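Local atomic coordinates of nisin immunity protein (Lactococcus lactis subsp. lactis, PDB entry 5XHB), a protein that takes part in the immunity of the producing bacterium against exogenously supplied nisin, as a lipoprotein of the cell membrane. Residues Arg191-Arg203 with Ala210-Ala222. Numbering follows the deposited sequence.
Sequences RTEWDYGEIHSIR and AFAVEINDDFKLA
A beta bulge at G197 and E198 is bridged by the side chain of the opposing E214, whose OE1 accepts a hydrogen bond from E198 N at 3.0 Å, almost straight (176°) and made with the anti lone pair of the carboxylate. E214 reaches it with CG anti to its own backbone N (chi1 -154°) and the chain extended beyond. Its backbone grips the same bulge: E214 O takes the N-H of G197, and E214 N donates to E198 O. Past the bulge, H200 and A212 exchange two backbone bonds. E198 OE1 lies in the ring plane of H200, at its edge, and accepts a hydrogen bond from H200 NE2 at 2.7 Å, while ND1 bonds to G152 O; both ring nitrogens are thus engaged. F219, from the next strand, brings CE1 to 3.5 Å from H200 CD2, the two ring planes 87° apart, and rests one face on E214 CG. Strands 191-202 and 210-215 form an antiparallel hairpin in a seven-stranded antiparallel sheet; both lie within the region of the Spa1 C-terminal domain family. A type II' turn from I215 to D218 leads into strand 218-224. At the turn, N216 OD1 accepts D195 N at 2.9 Å and N216 N donates to D195 O, so side chain and backbone of one residue complete a pair of bonds with D195. Alongside, I215 CG2 sits over one face of W194, 3.6 Å from the centroid of the five-membered ring in a CH-pi contact, while CD1 packs against both rings, 3.6 Å from Y196 CD2 and also close to W194 CE3. F164 meets the W194 ring edge-to-face, and Y196 OH bonds to S129 O. At the far end I202 CD1 touches L221 CD1 at 3.5 Å, while a water links I202 N to A210 O.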
# COMPACT_ATOMS: atom_id res chain seq x y z
N ARG A 191 14.70 -27.20 12.24
CA ARG A 191 14.98 -25.84 11.80
C ARG A 191 14.76 -25.65 10.30
O ARG A 191 14.95 -26.58 9.51
CB ARG A 191 16.42 -25.45 12.18
CG ARG A 191 16.69 -25.41 13.69
CD ARG A 191 18.16 -25.15 13.97
NE ARG A 191 18.40 -24.82 15.37
CZ ARG A 191 19.59 -24.50 15.88
NH1 ARG A 191 20.66 -24.45 15.10
NH2 ARG A 191 19.71 -24.22 17.17
N THR A 192 14.38 -24.45 9.91
CA THR A 192 14.14 -24.12 8.51
C THR A 192 14.89 -22.84 8.19
O THR A 192 14.83 -21.89 8.98
CB THR A 192 12.63 -23.94 8.23
OG1 THR A 192 11.97 -25.19 8.46
CG2 THR A 192 12.38 -23.49 6.80
N GLU A 193 15.62 -22.81 7.07
CA GLU A 193 16.23 -21.56 6.63
C GLU A 193 15.47 -20.95 5.45
O GLU A 193 15.24 -21.61 4.43
CB GLU A 193 17.70 -21.74 6.22
CG GLU A 193 18.29 -20.43 5.66
CD GLU A 193 19.79 -20.47 5.37
OE1 GLU A 193 20.52 -21.29 5.97
OE2 GLU A 193 20.25 -19.66 4.54
N TRP A 194 15.10 -19.68 5.60
CA TRP A 194 14.53 -18.93 4.48
C TRP A 194 15.47 -17.82 4.10
O TRP A 194 15.96 -17.09 4.97
CB TRP A 194 13.18 -18.33 4.83
CG TRP A 194 12.03 -19.28 4.73
CD1 TRP A 194 12.08 -20.64 4.51
CD2 TRP A 194 10.66 -18.93 4.81
NE1 TRP A 194 10.79 -21.15 4.48
CE2 TRP A 194 9.91 -20.12 4.66
CE3 TRP A 194 9.98 -17.73 5.02
CZ2 TRP A 194 8.51 -20.13 4.69
CZ3 TRP A 194 8.59 -17.74 5.05
CH2 TRP A 194 7.87 -18.94 4.88
N ASP A 195 15.72 -17.69 2.81
CA ASP A 195 16.53 -16.60 2.29
C ASP A 195 15.58 -15.67 1.56
O ASP A 195 14.92 -16.08 0.62
CB ASP A 195 17.63 -17.14 1.38
CG ASP A 195 18.50 -18.18 2.08
OD1 ASP A 195 18.85 -17.95 3.25
OD2 ASP A 195 18.81 -19.24 1.48
N TYR A 196 15.47 -14.43 2.03
CA TYR A 196 14.42 -13.51 1.57
C TYR A 196 14.98 -12.56 0.53
O TYR A 196 15.96 -11.83 0.80
CB TYR A 196 13.85 -12.69 2.72
CG TYR A 196 13.33 -13.47 3.91
CD1 TYR A 196 14.19 -14.17 4.74
CD2 TYR A 196 11.98 -13.45 4.23
CE1 TYR A 196 13.72 -14.87 5.86
CE2 TYR A 196 11.49 -14.16 5.34
CZ TYR A 196 12.38 -14.85 6.15
OH TYR A 196 11.93 -15.55 7.25
N GLY A 197 14.36 -12.53 -0.64
CA GLY A 197 14.85 -11.70 -1.72
C GLY A 197 14.00 -10.45 -1.94
O GLY A 197 13.78 -9.67 -1.02
N GLU A 198 13.53 -10.27 -3.17
CA GLU A 198 12.79 -9.06 -3.54
C GLU A 198 11.35 -9.11 -3.06
O GLU A 198 10.80 -10.19 -2.84
CB GLU A 198 12.82 -8.87 -5.05
CG GLU A 198 14.21 -8.69 -5.60
CD GLU A 198 14.23 -8.46 -7.10
OE1 GLU A 198 13.18 -8.63 -7.77
OE2 GLU A 198 15.31 -8.11 -7.61
N ILE A 199 10.75 -7.94 -2.93
CA ILE A 199 9.31 -7.83 -2.73
C ILE A 199 8.72 -7.11 -3.94
O ILE A 199 9.26 -6.11 -4.40
CB ILE A 199 8.96 -7.08 -1.42
CG1 ILE A 199 9.30 -7.99 -0.23
CG2 ILE A 199 7.47 -6.74 -1.38
CD1 ILE A 199 9.33 -7.30 1.07
N HIS A 200 7.65 -7.69 -4.49
CA HIS A 200 6.94 -7.09 -5.62
C HIS A 200 5.48 -6.97 -5.29
O HIS A 200 4.93 -7.79 -4.56
CB HIS A 200 7.07 -7.94 -6.89
CG HIS A 200 8.43 -7.93 -7.50
ND1 HIS A 200 8.69 -7.34 -8.72
CD2 HIS A 200 9.60 -8.48 -7.09
CE1 HIS A 200 9.97 -7.52 -9.03
NE2 HIS A 200 10.54 -8.20 -8.05
N SER A 201 4.85 -5.95 -5.88
CA SER A 201 3.40 -5.89 -5.94
C SER A 201 2.86 -7.09 -6.71
O SER A 201 3.57 -7.71 -7.49
CB SER A 201 2.96 -4.60 -6.64
OG SER A 201 3.56 -3.48 -6.03
N ILE A 202 1.58 -7.39 -6.52
CA ILE A 202 0.90 -8.37 -7.34
C ILE A 202 -0.10 -7.60 -8.22
O ILE A 202 -0.85 -6.77 -7.72
CB ILE A 202 0.21 -9.43 -6.48
CG1 ILE A 202 1.27 -10.30 -5.79
CG2 ILE A 202 -0.75 -10.29 -7.30
CD1 ILE A 202 0.69 -11.18 -4.74
N ARG A 203 -0.06 -7.84 -9.53
CA ARG A 203 -0.90 -7.05 -10.45
C ARG A 203 -2.37 -7.17 -10.08
O ARG A 203 -2.85 -8.26 -9.80
CB ARG A 203 -0.68 -7.51 -11.89
CG ARG A 203 0.75 -7.42 -12.32
CD ARG A 203 0.90 -7.73 -13.80
NE ARG A 203 2.21 -8.30 -14.07
CZ ARG A 203 2.61 -8.74 -15.25
NH1 ARG A 203 1.81 -8.64 -16.30
NH2 ARG A 203 3.82 -9.27 -15.39
N ALA A 210 -2.17 -7.67 -0.62
CA ALA A 210 -1.23 -8.77 -0.80
C ALA A 210 0.00 -8.29 -1.52
O ALA A 210 -0.03 -7.27 -2.23
CB ALA A 210 -1.87 -9.91 -1.59
N PHE A 211 1.10 -9.02 -1.35
CA PHE A 211 2.27 -8.78 -2.16
C PHE A 211 3.06 -10.06 -2.31
O PHE A 211 2.69 -11.09 -1.72
CB PHE A 211 3.14 -7.66 -1.56
CG PHE A 211 3.43 -7.83 -0.09
CD1 PHE A 211 4.55 -8.53 0.34
CD2 PHE A 211 2.59 -7.27 0.87
CE1 PHE A 211 4.82 -8.68 1.70
CE2 PHE A 211 2.85 -7.42 2.22
CZ PHE A 211 3.97 -8.13 2.64
N ALA A 212 4.11 -10.03 -3.13
CA ALA A 212 4.91 -11.22 -3.39
C ALA A 212 6.27 -11.12 -2.72
O ALA A 212 6.92 -10.08 -2.79
CB ALA A 212 5.07 -11.43 -4.89
N VAL A 213 6.69 -12.18 -2.05
CA VAL A 213 8.01 -12.18 -1.40
C VAL A 213 8.83 -13.32 -1.96
O VAL A 213 8.38 -14.46 -1.99
CB VAL A 213 7.90 -12.35 0.13
CG1 VAL A 213 9.28 -12.09 0.79
CG2 VAL A 213 6.85 -11.42 0.69
N GLU A 214 10.04 -13.01 -2.42
CA GLU A 214 10.98 -14.02 -2.88
C GLU A 214 11.53 -14.79 -1.68
O GLU A 214 12.19 -14.22 -0.81
CB GLU A 214 12.11 -13.35 -3.66
CG GLU A 214 12.78 -14.23 -4.69
CD GLU A 214 13.68 -13.44 -5.63
OE1 GLU A 214 14.13 -12.32 -5.26
OE2 GLU A 214 13.94 -13.94 -6.74
N ILE A 215 11.20 -16.08 -1.61
CA ILE A 215 11.70 -16.97 -0.56
C ILE A 215 12.52 -18.05 -1.25
O ILE A 215 11.97 -18.81 -2.04
CB ILE A 215 10.59 -17.64 0.26
CG1 ILE A 215 9.67 -16.60 0.92
CG2 ILE A 215 11.19 -18.58 1.29
CD1 ILE A 215 10.37 -15.70 1.90
N ASN A 216 13.80 -18.12 -0.93
CA ASN A 216 14.70 -19.04 -1.63
C ASN A 216 14.58 -18.83 -3.14
O ASN A 216 14.87 -17.73 -3.62
CB ASN A 216 14.41 -20.47 -1.19
CG ASN A 216 14.61 -20.64 0.31
OD1 ASN A 216 15.34 -19.85 0.92
ND2 ASN A 216 13.95 -21.62 0.92
N ASP A 217 14.12 -19.82 -3.90
CA ASP A 217 14.11 -19.65 -5.35
C ASP A 217 12.73 -19.42 -5.98
O ASP A 217 12.57 -19.66 -7.17
CB ASP A 217 14.74 -20.87 -6.02
CG ASP A 217 16.21 -21.00 -5.69
OD1 ASP A 217 16.99 -20.14 -6.14
OD2 ASP A 217 16.58 -21.94 -4.97
N ASP A 218 11.75 -18.96 -5.22
CA ASP A 218 10.55 -18.48 -5.91
C ASP A 218 9.71 -17.52 -5.11
O ASP A 218 9.82 -17.41 -3.89
CB ASP A 218 9.68 -19.65 -6.41
CG ASP A 218 8.87 -20.28 -5.34
OD1 ASP A 218 9.44 -20.52 -4.26
OD2 ASP A 218 7.65 -20.53 -5.58
N PHE A 219 8.86 -16.82 -5.85
CA PHE A 219 8.03 -15.79 -5.24
C PHE A 219 6.81 -16.43 -4.60
O PHE A 219 6.09 -17.20 -5.24
CB PHE A 219 7.63 -14.76 -6.29
CG PHE A 219 8.72 -13.77 -6.59
CD1 PHE A 219 8.91 -12.68 -5.75
CD2 PHE A 219 9.54 -13.94 -7.69
CE1 PHE A 219 9.92 -11.76 -6.02
CE2 PHE A 219 10.56 -13.03 -7.96
CZ PHE A 219 10.75 -11.94 -7.12
N LYS A 220 6.59 -16.10 -3.33
CA LYS A 220 5.44 -16.61 -2.58
C LYS A 220 4.43 -15.51 -2.27
O LYS A 220 4.81 -14.36 -2.05
CB LYS A 220 5.91 -17.23 -1.25
CG LYS A 220 6.91 -18.37 -1.41
CD LYS A 220 6.32 -19.52 -2.24
CE LYS A 220 7.15 -20.81 -2.05
NZ LYS A 220 6.95 -21.81 -3.13
N LEU A 221 3.16 -15.89 -2.20
CA LEU A 221 2.08 -14.96 -1.89
C LEU A 221 2.01 -14.64 -0.41
O LEU A 221 1.94 -15.56 0.42
CB LEU A 221 0.75 -15.55 -2.38
CG LEU A 221 -0.51 -14.88 -1.84
CD1 LEU A 221 -0.59 -13.47 -2.37
CD2 LEU A 221 -1.76 -15.69 -2.22
N ALA A 222 2.02 -13.35 -0.09
CA ALA A 222 1.86 -12.87 1.28
C ALA A 222 0.52 -12.16 1.40
O ALA A 222 0.23 -11.25 0.63
CB ALA A 222 2.99 -11.93 1.67
O HOH W 1 0.22 -5.84 -4.54